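Local coordinates for inorganic polyphosphate/ATP-glucomannokinase (Arthrobacter sp., PDB 1WOQ), which probably phosphorylates glucose and mannose, taking the phosphate from inorganic polyphosphate or ATP, as a kinase of the ROK family, at residues L193-Y205 against I224-L237. Residues are numbered along the deposited sequence; the frame is centred on the assembly and turned at random.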
# COMPACT_ATOMS: atom_id res chain seq x y z
N LEU A 193 19.20 -12.63 -7.93
CA LEU A 193 18.79 -13.71 -7.04
C LEU A 193 17.73 -14.63 -7.62
O LEU A 193 16.77 -14.18 -8.25
CB LEU A 193 18.26 -13.12 -5.73
CG LEU A 193 19.22 -12.80 -4.58
CD1 LEU A 193 20.49 -12.14 -5.09
CD2 LEU A 193 18.50 -11.91 -3.59
N SER A 194 17.90 -15.93 -7.39
CA SER A 194 16.93 -16.91 -7.83
C SER A 194 15.85 -16.86 -6.76
O SER A 194 16.04 -16.20 -5.73
CB SER A 194 17.56 -18.31 -7.86
OG SER A 194 18.00 -18.68 -6.57
N TRP A 195 14.73 -17.53 -6.98
CA TRP A 195 13.67 -17.52 -5.98
C TRP A 195 14.16 -18.17 -4.69
O TRP A 195 13.78 -17.74 -3.60
CB TRP A 195 12.43 -18.26 -6.50
CG TRP A 195 11.64 -17.47 -7.51
CD1 TRP A 195 11.32 -17.85 -8.78
CD2 TRP A 195 11.05 -16.18 -7.31
NE1 TRP A 195 10.57 -16.87 -9.40
CE2 TRP A 195 10.39 -15.84 -8.52
CE3 TRP A 195 11.01 -15.28 -6.24
CZ2 TRP A 195 9.70 -14.63 -8.68
CZ3 TRP A 195 10.32 -14.08 -6.40
CH2 TRP A 195 9.68 -13.76 -7.61
N ASP A 196 15.01 -19.18 -4.81
CA ASP A 196 15.54 -19.85 -3.62
C ASP A 196 16.49 -18.96 -2.83
O ASP A 196 16.47 -18.96 -1.60
CB ASP A 196 16.26 -21.15 -4.00
CG ASP A 196 15.33 -22.19 -4.57
OD1 ASP A 196 14.17 -22.29 -4.10
OD2 ASP A 196 15.75 -22.93 -5.49
N GLU A 197 17.32 -18.20 -3.54
CA GLU A 197 18.24 -17.30 -2.86
C GLU A 197 17.44 -16.19 -2.19
O GLU A 197 17.77 -15.74 -1.09
CB GLU A 197 19.24 -16.71 -3.86
CG GLU A 197 20.14 -17.77 -4.49
CD GLU A 197 21.11 -17.19 -5.51
OE1 GLU A 197 20.66 -16.45 -6.40
OE2 GLU A 197 22.32 -17.48 -5.41
N TYR A 198 16.36 -15.78 -2.85
CA TYR A 198 15.48 -14.74 -2.31
C TYR A 198 14.81 -15.29 -1.05
O TYR A 198 14.56 -14.55 -0.10
CB TYR A 198 14.43 -14.35 -3.35
CG TYR A 198 13.58 -13.14 -2.98
CD1 TYR A 198 14.18 -11.95 -2.56
CD2 TYR A 198 12.19 -13.18 -3.09
CE1 TYR A 198 13.41 -10.82 -2.25
CE2 TYR A 198 11.41 -12.06 -2.79
CZ TYR A 198 12.02 -10.89 -2.37
OH TYR A 198 11.26 -9.78 -2.08
N SER A 199 14.51 -16.58 -1.06
CA SER A 199 13.88 -17.23 0.09
C SER A 199 14.76 -17.14 1.32
O SER A 199 14.26 -17.06 2.44
CB SER A 199 13.57 -18.70 -0.22
OG SER A 199 12.56 -18.81 -1.20
N VAL A 200 16.08 -17.17 1.13
CA VAL A 200 17.01 -17.07 2.24
C VAL A 200 16.85 -15.69 2.89
O VAL A 200 16.77 -15.57 4.11
CB VAL A 200 18.48 -17.24 1.78
CG1 VAL A 200 19.43 -16.91 2.91
CG2 VAL A 200 18.71 -18.67 1.30
N LEU A 201 16.82 -14.66 2.05
CA LEU A 201 16.65 -13.29 2.53
C LEU A 201 15.32 -13.12 3.25
O LEU A 201 15.25 -12.45 4.29
CB LEU A 201 16.73 -12.31 1.36
CG LEU A 201 18.14 -11.98 0.85
CD1 LEU A 201 18.03 -11.19 -0.45
CD2 LEU A 201 18.88 -11.16 1.90
N LEU A 202 14.26 -13.70 2.71
CA LEU A 202 12.94 -13.58 3.32
C LEU A 202 12.87 -14.37 4.63
O LEU A 202 12.19 -13.94 5.56
CB LEU A 202 11.85 -14.04 2.36
CG LEU A 202 11.72 -13.21 1.07
CD1 LEU A 202 10.53 -13.72 0.27
CD2 LEU A 202 11.52 -11.74 1.42
N GLN A 203 13.55 -15.51 4.68
CA GLN A 203 13.56 -16.32 5.91
C GLN A 203 14.15 -15.46 7.02
O GLN A 203 13.64 -15.43 8.14
CB GLN A 203 14.42 -17.57 5.71
CG GLN A 203 14.68 -18.39 6.99
CD GLN A 203 13.42 -18.96 7.61
OE1 GLN A 203 12.49 -19.34 6.91
NE2 GLN A 203 13.39 -19.02 8.94
N ARG A 204 15.23 -14.76 6.69
CA ARG A 204 15.90 -13.89 7.65
C ARG A 204 14.99 -12.74 8.07
O ARG A 204 14.85 -12.46 9.26
CB ARG A 204 17.19 -13.32 7.05
CG ARG A 204 17.98 -12.44 8.01
CD ARG A 204 18.44 -13.24 9.22
NE ARG A 204 17.89 -12.74 10.48
CZ ARG A 204 18.38 -11.70 11.15
NH1 ARG A 204 19.43 -11.04 10.70
NH2 ARG A 204 17.80 -11.33 12.29
N TYR A 205 14.38 -12.08 7.09
CA TYR A 205 13.50 -10.95 7.36
C TYR A 205 12.29 -11.34 8.21
O TYR A 205 12.04 -10.75 9.27
CB TYR A 205 13.00 -10.31 6.06
CG TYR A 205 12.13 -9.10 6.28
CD1 TYR A 205 12.69 -7.85 6.55
CD2 TYR A 205 10.74 -9.20 6.27
CE1 TYR A 205 11.89 -6.73 6.81
CE2 TYR A 205 9.93 -8.09 6.53
CZ TYR A 205 10.51 -6.86 6.80
OH TYR A 205 9.71 -5.77 7.08
N ILE A 224 4.93 -9.09 -6.54
CA ILE A 224 5.43 -10.46 -6.57
C ILE A 224 4.81 -11.43 -5.57
O ILE A 224 5.23 -12.58 -5.47
CB ILE A 224 6.96 -10.51 -6.42
CG1 ILE A 224 7.38 -9.93 -5.07
CG2 ILE A 224 7.61 -9.75 -7.56
CD1 ILE A 224 8.85 -10.16 -4.75
N SER A 225 3.81 -10.98 -4.82
CA SER A 225 3.16 -11.88 -3.88
C SER A 225 2.40 -12.90 -4.73
O SER A 225 1.96 -13.93 -4.24
CB SER A 225 2.18 -11.13 -2.97
OG SER A 225 1.08 -10.61 -3.68
N LYS A 226 2.27 -12.59 -6.02
CA LYS A 226 1.58 -13.48 -6.94
C LYS A 226 2.46 -14.69 -7.24
O LYS A 226 2.01 -15.68 -7.80
CB LYS A 226 1.24 -12.75 -8.25
CG LYS A 226 0.11 -13.39 -9.04
CD LYS A 226 -1.27 -12.88 -8.59
CE LYS A 226 -1.56 -13.19 -7.13
NZ LYS A 226 -2.82 -12.54 -6.66
N ARG A 227 3.73 -14.59 -6.85
CA ARG A 227 4.69 -15.67 -7.05
C ARG A 227 5.07 -16.28 -5.70
O ARG A 227 6.10 -16.93 -5.57
CB ARG A 227 5.95 -15.16 -7.75
CG ARG A 227 5.68 -14.43 -9.06
CD ARG A 227 4.95 -15.30 -10.08
NE ARG A 227 5.79 -16.39 -10.59
CZ ARG A 227 5.90 -17.59 -10.03
NH1 ARG A 227 5.22 -17.88 -8.92
NH2 ARG A 227 6.70 -18.50 -10.57
N ALA A 228 4.22 -16.06 -4.71
CA ALA A 228 4.45 -16.56 -3.36
C ALA A 228 4.74 -18.05 -3.30
O ALA A 228 5.50 -18.51 -2.44
CB ALA A 228 3.25 -16.23 -2.47
N ASP A 229 4.14 -18.82 -4.20
CA ASP A 229 4.36 -20.27 -4.21
C ASP A 229 5.81 -20.63 -4.51
O ASP A 229 6.24 -21.76 -4.27
CB ASP A 229 3.43 -20.94 -5.22
CG ASP A 229 3.60 -20.39 -6.62
OD1 ASP A 229 3.45 -19.16 -6.80
OD2 ASP A 229 3.88 -21.19 -7.54
N GLU A 230 6.57 -19.66 -5.01
CA GLU A 230 7.98 -19.87 -5.34
C GLU A 230 8.93 -19.67 -4.16
O GLU A 230 10.10 -20.06 -4.23
CB GLU A 230 8.41 -18.92 -6.46
CG GLU A 230 7.82 -19.24 -7.83
CD GLU A 230 8.20 -20.63 -8.31
OE1 GLU A 230 9.38 -21.01 -8.16
OE2 GLU A 230 7.32 -21.33 -8.85
N TYR A 231 8.44 -19.07 -3.07
CA TYR A 231 9.31 -18.84 -1.93
C TYR A 231 8.72 -19.11 -0.54
O TYR A 231 9.45 -19.52 0.36
CB TYR A 231 9.88 -17.41 -1.98
CG TYR A 231 8.85 -16.32 -2.20
CD1 TYR A 231 8.12 -15.79 -1.14
CD2 TYR A 231 8.64 -15.79 -3.48
CE1 TYR A 231 7.20 -14.75 -1.34
CE2 TYR A 231 7.72 -14.76 -3.69
CZ TYR A 231 7.01 -14.24 -2.61
OH TYR A 231 6.10 -13.23 -2.82
N LEU A 232 7.42 -18.90 -0.37
CA LEU A 232 6.82 -19.15 0.94
C LEU A 232 6.99 -20.61 1.37
O LEU A 232 7.28 -20.88 2.54
CB LEU A 232 5.34 -18.77 0.95
CG LEU A 232 5.03 -17.28 0.77
CD1 LEU A 232 3.53 -17.06 0.98
CD2 LEU A 232 5.83 -16.45 1.77
N PRO A 233 6.82 -21.56 0.44
CA PRO A 233 6.98 -22.97 0.81
C PRO A 233 8.36 -23.31 1.40
O PRO A 233 8.49 -24.27 2.16
CB PRO A 233 6.73 -23.69 -0.51
CG PRO A 233 5.72 -22.81 -1.18
CD PRO A 233 6.29 -21.43 -0.92
N ASN A 234 9.37 -22.52 1.06
CA ASN A 234 10.73 -22.75 1.56
C ASN A 234 10.97 -22.20 2.96
O ASN A 234 11.93 -22.58 3.63
CB ASN A 234 11.77 -22.12 0.63
CG ASN A 234 11.78 -22.76 -0.74
OD1 ASN A 234 11.77 -23.98 -0.87
ND2 ASN A 234 11.83 -21.93 -1.78
N LEU A 235 10.10 -21.30 3.41
CA LEU A 235 10.27 -20.70 4.73
C LEU A 235 9.92 -21.63 5.88
O LEU A 235 9.09 -22.54 5.73
CB LEU A 235 9.44 -19.41 4.83
CG LEU A 235 9.71 -18.38 3.73
CD1 LEU A 235 8.86 -17.13 3.99
CD2 LEU A 235 11.18 -18.02 3.71
N ARG A 236 10.57 -21.41 7.01
CA ARG A 236 10.34 -22.20 8.21
C ARG A 236 10.10 -21.22 9.35
O ARG A 236 11.03 -20.84 10.06
CB ARG A 236 11.55 -23.09 8.50
CG ARG A 236 11.78 -24.18 7.46
CD ARG A 236 10.66 -25.22 7.50
NE ARG A 236 10.82 -26.26 6.48
CZ ARG A 236 10.55 -26.10 5.19
NH1 ARG A 236 10.10 -24.94 4.74
NH2 ARG A 236 10.73 -27.11 4.35
N LEU A 237 8.85 -20.80 9.50
CA LEU A 237 8.48 -19.83 10.52
C LEU A 237 7.49 -20.40 11.52
O LEU A 237 6.80 -21.39 11.24
CB LEU A 237 7.86 -18.60 9.85
CG LEU A 237 8.68 -17.92 8.76
CD1 LEU A 237 7.81 -16.90 8.03
CD2 LEU A 237 9.91 -17.27 9.37
O HOH W 1 8.35 -16.69 -11.62
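In the actin-like ATPase fold of this ROK-family kinase, helix 195-213 leads into strand 217-221 of a mixed sheet, and the loop that follows the strand, 224-237, folds back along the helix, Trp195, Tyr198 and Tyr231 forming an aromatic cluster between them. Trp195, in the first helical turn, is broad enough to meet several loop residues. CB of Glu230 sits over the face of its five-membered ring, 3.8 Å from the centroid, a CH-pi contact, while Tyr231 lies oblique to the six-membered ring, its CD2 3.7 Å from Trp195 CE3. Trp195 NE1 donates to a water that also takes a weak bond from Arg227 NH2. Were this indole cut back to an alanine, Glu230 CB and the Tyr231 ring would probably lose their aromatic neighbour and the water its indole donor. Tyr198, its CG anti to the backbone N (chi1 -172°), turns its ring edge toward the face of Tyr231, planes at 84°; its hydroxyl is hydrogen-bonded to Ala183 O. Leu202 CD1 packs on Tyr231 CD1 at 3.5 Å, a branched aliphatic end suited to a ring. Ser199 is small enough for the close approach of the backbones, and its OG donates to Trp195 O while accepting from Asn234 ND2. Farther along, Leu235 CD2 rests against the helix backbone at Ser199 O. Gln203, whose amide can both give and accept, bends at chi2 (62°) and holds the backbone of Arg236 at two points: NE2 donates to Arg236 O, above the carbonyl plane, and OE1 receives Arg236 N at 2.8 Å, nearly straight.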